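PDB 2QEE: BH0493 protein from Bacillus halodurans C-125, which is a putative amidohydrolase that binds zinc and probably uses bound metal in its catalysis. Local coordinates for residues C[16-21]-C[396-401]; C[335-340]-C[376-381]; C[139-144]-C[409-414]. One frame throughout, in Å; residues are numbered along the deposited sequence. Where two conformers were deposited one is given.

Contact 1. Residues C[16-21]-C[396-401]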
loop_
_atom_site.group_PDB
_atom_site.type_symbol
_atom_site.label_atom_id
_atom_site.label_comp_id
_atom_site.label_asym_id
_atom_site.label_seq_id
_atom_site.Cartn_x
_atom_site.Cartn_y
_atom_site.Cartn_z
ATOM N N LYS C 16 1.224 2.762 -27.613
ATOM C CA LYS C 16 2.452 3.553 -27.425
ATOM C C LYS C 16 2.500 4.738 -28.401
ATOM O O LYS C 16 2.829 5.876 -28.003
ATOM C CB LYS C 16 3.676 2.678 -27.571
ATOM C CG LYS C 16 3.856 1.782 -26.413
ATOM C CD LYS C 16 4.918 0.732 -26.750
ATOM C CE LYS C 16 4.829 -0.403 -25.741
ATOM N NZ LYS C 16 5.918 -1.425 -25.810
ATOM N N ASN C 17 2.164 4.502 -29.666
ATOM C CA ASN C 17 2.141 5.609 -30.610
ATOM C C ASN C 17 1.103 6.678 -30.246
ATOM O O ASN C 17 1.427 7.881 -30.324
ATOM C CB ASN C 17 1.862 5.108 -32.038
ATOM C CG ASN C 17 3.001 4.287 -32.617
ATOM O OD1 ASN C 17 2.784 3.545 -33.593
ATOM N ND2 ASN C 17 4.214 4.441 -32.085
ATOM N N ALA C 18 -0.122 6.285 -29.911
ATOM C CA ALA C 18 -1.163 7.226 -29.530
ATOM C C ALA C 18 -0.700 8.086 -28.315
ATOM O O ALA C 18 -0.840 9.344 -28.314
ATOM C CB ALA C 18 -2.417 6.486 -29.203
ATOM N N VAL C 19 -0.130 7.416 -27.302
ATOM C CA VAL C 19 0.319 8.109 -26.066
ATOM C C VAL C 19 1.440 9.079 -26.380
ATOM O O VAL C 19 1.388 10.268 -25.995
ATOM C CB VAL C 19 0.754 7.070 -25.024
ATOM C CG1 VAL C 19 1.413 7.769 -23.854
ATOM C CG2 VAL C 19 -0.504 6.412 -24.430
ATOM N N ASN C 20 2.397 8.619 -27.180
ATOM C CA ASN C 20 3.537 9.470 -27.547
ATOM C C ASN C 20 3.119 10.653 -28.375
ATOM O O ASN C 20 3.622 11.745 -28.158
ATOM C CB ASN C 20 4.637 8.667 -28.230
ATOM C CG ASN C 20 5.364 7.740 -27.231
ATOM O OD1 ASN C 20 5.305 7.975 -26.020
ATOM N ND2 ASN C 20 6.050 6.708 -27.731
ATOM N N ASN C 21 2.185 10.449 -29.295
ATOM C CA ASN C 21 1.729 11.504 -30.186
ATOM C C ASN C 21 0.684 12.485 -29.653
ATOM O O ASN C 21 0.458 13.555 -30.260
ATOM C CB ASN C 21 1.172 10.856 -31.468
ATOM C CG ASN C 21 2.244 10.211 -32.279
ATOM O OD1 ASN C 21 3.403 10.608 -32.211
ATOM N ND2 ASN C 21 1.873 9.187 -33.060
ATOM N N GLU C 396 -9.000 4.485 -33.380
ATOM C CA GLU C 396 -9.670 5.779 -33.169
ATOM C C GLU C 396 -10.166 5.916 -31.726
ATOM O O GLU C 396 -10.050 7.006 -31.128
ATOM C CB GLU C 396 -10.797 6.042 -34.181
ATOM C CG GLU C 396 -10.234 6.432 -35.569
ATOM C CD GLU C 396 -9.199 7.590 -35.505
ATOM O OE1 GLU C 396 -9.606 8.715 -35.123
ATOM O OE2 GLU C 396 -7.989 7.365 -35.804
ATOM N N GLU C 397 -10.676 4.808 -31.166
ATOM C CA GLU C 397 -11.110 4.829 -29.777
ATOM C C GLU C 397 -9.956 5.015 -28.816
ATOM O O GLU C 397 -10.109 5.763 -27.820
ATOM C CB GLU C 397 -11.903 3.581 -29.437
ATOM C CG GLU C 397 -13.291 3.570 -30.143
ATOM C CD GLU C 397 -13.907 2.168 -30.182
ATOM O OE1 GLU C 397 -13.166 1.214 -29.920
ATOM O OE2 GLU C 397 -15.105 2.073 -30.521
ATOM N N ILE C 398 -8.833 4.341 -29.080
ATOM C CA ILE C 398 -7.627 4.504 -28.222
ATOM C C ILE C 398 -7.208 6.000 -28.294
ATOM O O ILE C 398 -6.934 6.628 -27.260
ATOM C CB ILE C 398 -6.483 3.621 -28.720
ATOM C CG1 ILE C 398 -6.851 2.159 -28.466
ATOM C CG2 ILE C 398 -5.142 4.027 -28.027
ATOM C CD1 ILE C 398 -5.857 1.192 -29.150
ATOM N N LYS C 399 -7.223 6.569 -29.501
ATOM C CA LYS C 399 -6.791 7.997 -29.661
ATOM C C LYS C 399 -7.697 8.929 -28.857
ATOM O O LYS C 399 -7.201 9.816 -28.161
ATOM C CB LYS C 399 -6.770 8.351 -31.152
ATOM C CG LYS C 399 -5.518 7.801 -31.793
ATOM C CD LYS C 399 -5.525 8.133 -33.287
ATOM C CE LYS C 399 -4.281 7.568 -33.969
ATOM N NZ LYS C 399 -4.027 8.210 -35.279
ATOM N N ARG C 400 -9.004 8.649 -28.867
ATOM C CA ARG C 400 -9.984 9.408 -28.123
ATOM C C ARG C 400 -9.717 9.304 -26.596
ATOM O O ARG C 400 -9.697 10.297 -25.849
ATOM C CB ARG C 400 -11.366 8.856 -28.451
ATOM C CG ARG C 400 -12.426 9.410 -27.605
ATOM C CD ARG C 400 -13.684 8.582 -27.656
ATOM N NE ARG C 400 -13.431 7.250 -27.072
ATOM C CZ ARG C 400 -14.255 6.230 -27.243
ATOM N NH1 ARG C 400 -15.371 6.413 -27.960
ATOM N NH2 ARG C 400 -13.972 5.049 -26.698
ATOM N N ASP C 401 -9.551 8.080 -26.108
ATOM C CA ASP C 401 -9.351 7.861 -24.668
ATOM C C ASP C 401 -8.046 8.549 -24.232
ATOM O O ASP C 401 -8.003 9.109 -23.118
ATOM C CB ASP C 401 -9.215 6.350 -24.356
ATOM C CG ASP C 401 -10.491 5.521 -24.650
ATOM O OD1 ASP C 401 -11.611 6.029 -24.699
ATOM O OD2 ASP C 401 -10.287 4.308 -24.904
#
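A18 and I398 carry the apolar part of this helix-helix contact. The methyl of A18 points at the second helix, where its CB meets CG2 of I398 at 3.9 Å. That branch of I398 lies anti to the backbone N (chi1 -69° for CG1), and this brings it round to the A18 side. K399 adds a second apolar touch through its aliphatic chain, with A18 CB 4.2 Å from K399 CG. The rest of the lysine is extended and K399 is exposed, so a single methyl is met by a buried branch and by the root of an exposed chain. The pair illustrates how a small side chain lets helices come close: the CA atoms of A18 and K399 are 5.7 Å apart.

The polar groups work along or behind the helices and not between them. On the far side of 396-401, R400 grips D401 side-on, with NE and NH2 both 3.2 Å from D401 OD1, and the two nitrogens reach it from the same face of the carboxylate. D401 OD2 takes hydrogen bonds from Y383 and from S89 of the second subunit. At the C-terminal end of helix 8-21, the carbonyl of V19 is met by K372 NZ, a positive charge that would suit a helix end, while N138 ND2 serves those of N20 and N21.

Helix 363-388 completes the group, taking V19 on L379 and I398 on Y383, so helices 8-21, 363-388 and 395-414 pack as a trio, while the second subunit meets E397, R400 and D401 of helix 395-414.

Contact 2. Residues C[335-340]-C[376-381]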
loop_
_atom_site.group_PDB
_atom_site.type_symbol
_atom_site.label_atom_id
_atom_site.label_comp_id
_atom_site.label_asym_id
_atom_site.label_seq_id
_atom_site.Cartn_x
_atom_site.Cartn_y
_atom_site.Cartn_z
ATOM N N ILE C 335 4.978 3.778 -7.524
ATOM C CA ILE C 335 3.759 4.415 -7.049
ATOM C C ILE C 335 2.891 4.869 -8.217
ATOM O O ILE C 335 1.679 4.671 -8.184
ATOM C CB ILE C 335 4.078 5.565 -6.025
ATOM C CG1 ILE C 335 4.922 5.034 -4.805
ATOM C CG2 ILE C 335 2.747 6.283 -5.618
ATOM C CD1 ILE C 335 4.249 3.959 -3.943
ATOM N N ILE C 336 3.493 5.501 -9.214
ATOM C CA ILE C 336 2.729 5.885 -10.433
ATOM C C ILE C 336 1.972 4.653 -11.006
ATOM O O ILE C 336 0.771 4.732 -11.318
ATOM C CB ILE C 336 3.638 6.486 -11.515
ATOM C CG1 ILE C 336 4.330 7.782 -10.970
ATOM C CG2 ILE C 336 2.820 6.656 -12.824
ATOM C CD1 ILE C 336 5.513 8.200 -11.952
ATOM N N ASN C 337 2.662 3.526 -11.061
ATOM C CA ASN C 337 2.042 2.330 -11.624
ATOM C C ASN C 337 0.840 1.886 -10.738
ATOM O O ASN C 337 -0.290 1.637 -11.224
ATOM C CB ASN C 337 3.080 1.206 -11.663
ATOM C CG ASN C 337 2.477 -0.058 -12.249
ATOM O OD1 ASN C 337 2.030 -0.041 -13.405
ATOM N ND2 ASN C 337 2.428 -1.103 -11.460
ATOM N N GLU C 338 1.047 1.705 -9.427
ATOM C CA GLU C 338 -0.083 1.257 -8.598
ATOM C C GLU C 338 -1.237 2.251 -8.612
ATOM O O GLU C 338 -2.404 1.819 -8.718
ATOM C CB GLU C 338 0.342 0.878 -7.177
ATOM C CG GLU C 338 0.700 2.090 -6.262
ATOM C CD GLU C 338 1.064 1.629 -4.804
ATOM O OE1 GLU C 338 0.855 2.417 -3.845
ATOM O OE2 GLU C 338 1.582 0.492 -4.626
ATOM N N MET C 339 -0.939 3.562 -8.563
ATOM C CA MET C 339 -1.992 4.542 -8.519
ATOM C C MET C 339 -2.789 4.517 -9.826
ATOM O O MET C 339 -3.996 4.577 -9.791
ATOM C CB MET C 339 -1.364 5.930 -8.324
ATOM C CG MET C 339 -0.978 6.214 -6.854
ATOM S SD MET C 339 -0.188 7.869 -6.761
ATOM C CE MET C 339 -1.598 8.915 -7.262
ATOM N N THR C 340 -2.105 4.496 -10.970
ATOM C CA THR C 340 -2.752 4.553 -12.278
ATOM C C THR C 340 -3.661 3.316 -12.473
ATOM O O THR C 340 -4.750 3.427 -13.000
ATOM C CB THR C 340 -1.690 4.759 -13.397
ATOM O OG1 THR C 340 -0.966 5.992 -13.124
ATOM C CG2 THR C 340 -2.323 4.877 -14.785
ATOM N N ALA C 376 1.106 4.082 -20.712
ATOM C CA ALA C 376 0.936 3.224 -21.898
ATOM C C ALA C 376 0.842 1.722 -21.477
ATOM O O ALA C 376 -0.072 1.011 -21.957
ATOM C CB ALA C 376 2.059 3.437 -22.893
ATOM N N GLU C 377 1.686 1.298 -20.546
ATOM C CA GLU C 377 1.666 -0.109 -20.072
ATOM C C GLU C 377 0.313 -0.411 -19.437
ATOM O O GLU C 377 -0.293 -1.490 -19.662
ATOM C CB GLU C 377 2.768 -0.343 -19.061
ATOM C CG GLU C 377 4.191 -0.264 -19.622
ATOM C CD GLU C 377 5.261 -0.146 -18.496
ATOM O OE1 GLU C 377 6.476 -0.097 -18.815
ATOM O OE2 GLU C 377 4.910 -0.071 -17.276
ATOM N N VAL C 378 -0.192 0.512 -18.611
ATOM C CA VAL C 378 -1.490 0.291 -17.970
ATOM C C VAL C 378 -2.604 0.182 -18.999
ATOM O O VAL C 378 -3.421 -0.768 -19.011
ATOM C CB VAL C 378 -1.784 1.414 -16.934
ATOM C CG1 VAL C 378 -3.164 1.236 -16.363
ATOM C CG2 VAL C 378 -0.666 1.389 -15.817
ATOM N N LEU C 379 -2.612 1.123 -19.951
ATOM C CA LEU C 379 -3.637 1.072 -21.021
ATOM C C LEU C 379 -3.601 -0.235 -21.847
ATOM O O LEU C 379 -4.640 -0.833 -22.132
ATOM C CB LEU C 379 -3.443 2.295 -21.960
ATOM C CG LEU C 379 -3.945 3.628 -21.380
ATOM C CD1 LEU C 379 -3.411 4.713 -22.334
ATOM C CD2 LEU C 379 -5.505 3.628 -21.315
ATOM N N ILE C 380 -2.407 -0.671 -22.194
ATOM C CA ILE C 380 -2.213 -1.924 -22.976
ATOM C C ILE C 380 -2.898 -3.098 -22.202
ATOM O O ILE C 380 -3.729 -3.837 -22.758
ATOM C CB ILE C 380 -0.713 -2.201 -23.320
ATOM C CG1 ILE C 380 -0.233 -1.176 -24.351
ATOM C CG2 ILE C 380 -0.591 -3.603 -23.879
ATOM C CD1 ILE C 380 1.331 -0.999 -24.462
ATOM N N ASP C 381 -2.594 -3.207 -20.910
ATOM C CA ASP C 381 -3.202 -4.292 -20.096
ATOM C C ASP C 381 -4.731 -4.177 -20.068
ATOM O O ASP C 381 -5.440 -5.194 -20.172
ATOM C CB ASP C 381 -2.679 -4.199 -18.655
ATOM C CG ASP C 381 -1.347 -4.938 -18.473
ATOM O OD1 ASP C 381 -0.909 -5.708 -19.404
ATOM O OD2 ASP C 381 -0.717 -4.757 -17.385
HETATM O O HOH W 1 2.944 -1.192 -15.740
#
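V378 sets its two methyls against N337 and T340, which stand one helical turn apart on 335-340. CG2 of V378 is the branch that meets both: it lies 3.9 Å from N337 OD1 and 4.0 Å from T340 CG2. CG1 of V378, anti to the backbone N (chi1 176°), approaches the same threonine methyl at 4.1 Å. The side chains of N337 and T340 each meet V378 at a slant, methyl on methyl at T340 and methyl against the amide oxygen at N337.

T340 shows how a threonine can divide its faces inside a helix. Its methyl is turned outward to V378, while OG1 bends back to donate to I336 O at 2.8 Å, tilted 34° from the carbonyl plane. That oxygen also accepts from the backbone N of T340, which arrives on the opposite face, so two donors hold it. An alanine in place of T340 would probably leave V378 without its methyl partner, open a small gap between the helices and strip I336 O of one of its two donors.

N337 brings the polar edge. Its OD1 accepts from R341 NE and from a water 2.8 Å away, and the same water donates to E377 OE2 at 2.7 Å, tying the helices together through solvent. R341 also forms a salt bridge with D381, giving a second polar link.

The side chain of N337 is about 6 Å from a bound magnesium ion. The arrangement is that of helix packing beside a metal site, consistent with the helical layer outside the barrel of an amidohydrolase.

Contact 3. Residues C[139-144]-C[409-414]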
loop_
_atom_site.group_PDB
_atom_site.type_symbol
_atom_site.label_atom_id
_atom_site.label_comp_id
_atom_site.label_asym_id
_atom_site.label_seq_id
_atom_site.Cartn_x
_atom_site.Cartn_y
_atom_site.Cartn_z
ATOM N N VAL C 139 4.221 18.881 -25.360
ATOM C CA VAL C 139 3.292 19.546 -24.461
ATOM C C VAL C 139 2.743 20.803 -25.161
ATOM O O VAL C 139 3.520 21.685 -25.573
ATOM C CB VAL C 139 3.969 19.953 -23.140
ATOM C CG1 VAL C 139 3.070 20.886 -22.309
ATOM C CG2 VAL C 139 4.344 18.687 -22.333
ATOM N N SER C 140 1.435 20.834 -25.317
ATOM C CA SER C 140 0.748 21.912 -26.047
ATOM C C SER C 140 0.365 23.042 -25.082
ATOM O O SER C 140 0.230 24.235 -25.496
ATOM C CB SER C 140 -0.496 21.361 -26.715
ATOM O OG SER C 140 -1.463 20.936 -25.775
ATOM N N ASP C 141 0.137 22.702 -23.807
ATOM C CA ASP C 141 -0.403 23.660 -22.864
ATOM C C ASP C 141 0.215 23.419 -21.492
ATOM O O ASP C 141 0.199 22.281 -21.004
ATOM C CB ASP C 141 -1.916 23.506 -22.743
ATOM C CG ASP C 141 -2.626 23.913 -24.041
ATOM O OD1 ASP C 141 -2.962 25.110 -24.215
ATOM O OD2 ASP C 141 -2.765 23.085 -24.957
ATOM N N VAL C 142 0.664 24.498 -20.847
ATOM C CA VAL C 142 1.277 24.431 -19.526
ATOM C C VAL C 142 0.431 25.276 -18.581
ATOM O O VAL C 142 0.142 26.471 -18.882
ATOM C CB VAL C 142 2.751 24.989 -19.592
ATOM C CG1 VAL C 142 3.312 25.287 -18.194
ATOM C CG2 VAL C 142 3.664 23.987 -20.314
ATOM N N VAL C 143 -0.003 24.688 -17.458
ATOM C CA VAL C 143 -0.654 25.495 -16.421
ATOM C C VAL C 143 0.410 25.905 -15.431
ATOM O O VAL C 143 1.159 25.059 -14.862
ATOM C CB VAL C 143 -1.832 24.802 -15.754
ATOM C CG1 VAL C 143 -2.439 25.702 -14.692
ATOM C CG2 VAL C 143 -2.935 24.428 -16.803
ATOM N N MET C 144 0.460 27.220 -15.179
ATOM C CA MET C 144 1.439 27.779 -14.256
ATOM C C MET C 144 0.930 27.710 -12.826
ATOM O O MET C 144 -0.264 27.393 -12.576
ATOM C CB MET C 144 1.657 29.288 -14.658
ATOM C CG MET C 144 2.203 29.434 -16.100
ATOM S SD MET C 144 2.544 31.252 -16.410
ATOM C CE MET C 144 0.876 31.808 -16.565
ATOM N N ASN C 409 -10.002 15.754 -20.420
ATOM C CA ASN C 409 -10.677 15.648 -19.135
ATOM C C ASN C 409 -10.412 16.891 -18.302
ATOM O O ASN C 409 -11.318 17.357 -17.612
ATOM C CB ASN C 409 -10.176 14.425 -18.309
ATOM C CG ASN C 409 -10.720 13.104 -18.839
ATOM O OD1 ASN C 409 -11.704 13.070 -19.621
ATOM N ND2 ASN C 409 -10.099 11.959 -18.360
ATOM N N PHE C 410 -9.238 17.467 -18.489
ATOM C CA PHE C 410 -8.905 18.647 -17.684
ATOM C C PHE C 410 -9.760 19.823 -18.231
ATOM O O PHE C 410 -10.492 20.486 -17.467
ATOM C CB PHE C 410 -7.439 19.020 -17.789
ATOM C CG PHE C 410 -7.118 20.348 -17.147
ATOM C CD1 PHE C 410 -7.124 20.466 -15.740
ATOM C CD2 PHE C 410 -6.842 21.474 -17.917
ATOM C CE1 PHE C 410 -6.855 21.701 -15.101
ATOM C CE2 PHE C 410 -6.536 22.723 -17.295
ATOM C CZ PHE C 410 -6.542 22.838 -15.871
ATOM N N TRP C 411 -9.693 20.061 -19.534
ATOM C CA TRP C 411 -10.435 21.285 -20.051
ATOM C C TRP C 411 -11.921 21.156 -19.836
ATOM O O TRP C 411 -12.636 22.129 -19.558
ATOM C CB TRP C 411 -10.093 21.488 -21.515
ATOM C CG TRP C 411 -8.645 21.826 -21.664
ATOM C CD1 TRP C 411 -7.662 21.052 -22.198
ATOM C CD2 TRP C 411 -8.025 23.026 -21.212
ATOM N NE1 TRP C 411 -6.447 21.727 -22.134
ATOM C CE2 TRP C 411 -6.657 22.930 -21.502
ATOM C CE3 TRP C 411 -8.508 24.198 -20.566
ATOM C CZ2 TRP C 411 -5.749 23.967 -21.207
ATOM C CZ3 TRP C 411 -7.574 25.224 -20.270
ATOM C CH2 TRP C 411 -6.234 25.096 -20.600
ATOM N N ARG C 412 -12.446 19.954 -20.043
ATOM C CA ARG C 412 -13.861 19.697 -19.808
ATOM C C ARG C 412 -14.211 20.040 -18.354
ATOM O O ARG C 412 -15.218 20.730 -18.065
ATOM C CB ARG C 412 -14.159 18.223 -20.118
ATOM C CG ARG C 412 -15.476 17.955 -20.822
ATOM C CD ARG C 412 -15.417 16.574 -21.554
ATOM N NE ARG C 412 -16.697 15.861 -21.462
ATOM C CZ ARG C 412 -17.177 15.277 -20.362
ATOM N NH1 ARG C 412 -16.505 15.328 -19.204
ATOM N NH2 ARG C 412 -18.349 14.655 -20.410
ATOM N N PHE C 413 -13.375 19.592 -17.411
ATOM C CA PHE C 413 -13.710 19.792 -16.002
ATOM C C PHE C 413 -13.665 21.284 -15.579
ATOM O O PHE C 413 -14.504 21.743 -14.782
ATOM C CB PHE C 413 -12.767 18.995 -15.114
ATOM C CG PHE C 413 -13.206 18.964 -13.654
ATOM C CD1 PHE C 413 -14.291 18.161 -13.280
ATOM C CD2 PHE C 413 -12.503 19.685 -12.665
ATOM C CE1 PHE C 413 -14.746 18.088 -11.920
ATOM C CE2 PHE C 413 -12.930 19.622 -11.344
ATOM C CZ PHE C 413 -14.054 18.844 -10.961
ATOM N N VAL C 414 -12.684 22.017 -16.081
ATOM C CA VAL C 414 -12.523 23.421 -15.636
ATOM C C VAL C 414 -13.462 24.308 -16.455
ATOM O O VAL C 414 -13.516 25.518 -16.240
ATOM C CB VAL C 414 -11.077 23.919 -15.755
ATOM C CG1 VAL C 414 -10.108 23.028 -14.861
ATOM C CG2 VAL C 414 -10.580 23.933 -17.218
#
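D141, which meets W411 across the contact, has both its carboxylate oxygens bonded: S140 OG donates to OD2 at 2.6 Å, and H168 NE2 bonds to OD1. D141 CB makes the closest approach to the indole, at its edge and near its plane, 4.2 Å from CZ2 of W411.

Two residues on, on the same face of the strand, V143 supplies the other touch. Its CG2 lies 4.0 Å from F410 CE2 and 4.1 Å from F410 CZ, approaching the ring obliquely. CG1 lies anti to the backbone N (chi1 180°), which sets CG2, the touching branch, beside the N and anti to the carbonyl carbon. The two aromatic rings also brace each other: F410 CD2 sits 3.8 Å above the indole plane, over its centre. W411 is further fixed by its NE1 bond to T25 OG1 and by an edge-to-face meeting with H168.

Strand 139-143 pairs in parallel with strands 24-26 and 167-168, and the V143 side chain is about 6 Å from that of the zinc ligand H28. The chemistry implies a division of labour: apolar carbon joins strand to helix, while polar bonds to neighbouring residues fix D141 and the indole in place.

In the fold
Contacts 1 and 3 join distant elements mainly through a few apolar atoms, whereas contact 2 is mixed; each is largely buried, yet their surroundings differ. Contact 3 is centred nearest the middle of the chain, about 11 Å from it, and sets a sheet strand against aromatic rings near the zinc site. Contacts 1 and 2 lie farther out, at about 23 and 19 Å, and pair helix with helix: the first has an exposed lysine beside the apolar touch, the second a water bridge, with N337 near a magnesium ion. Helix 395-414 serves both contact 1 and contact 3. Contacts 1 and 2 touch directly, K16 packing on I380 and V19 on A376, so the two adjoin across helix 363-388.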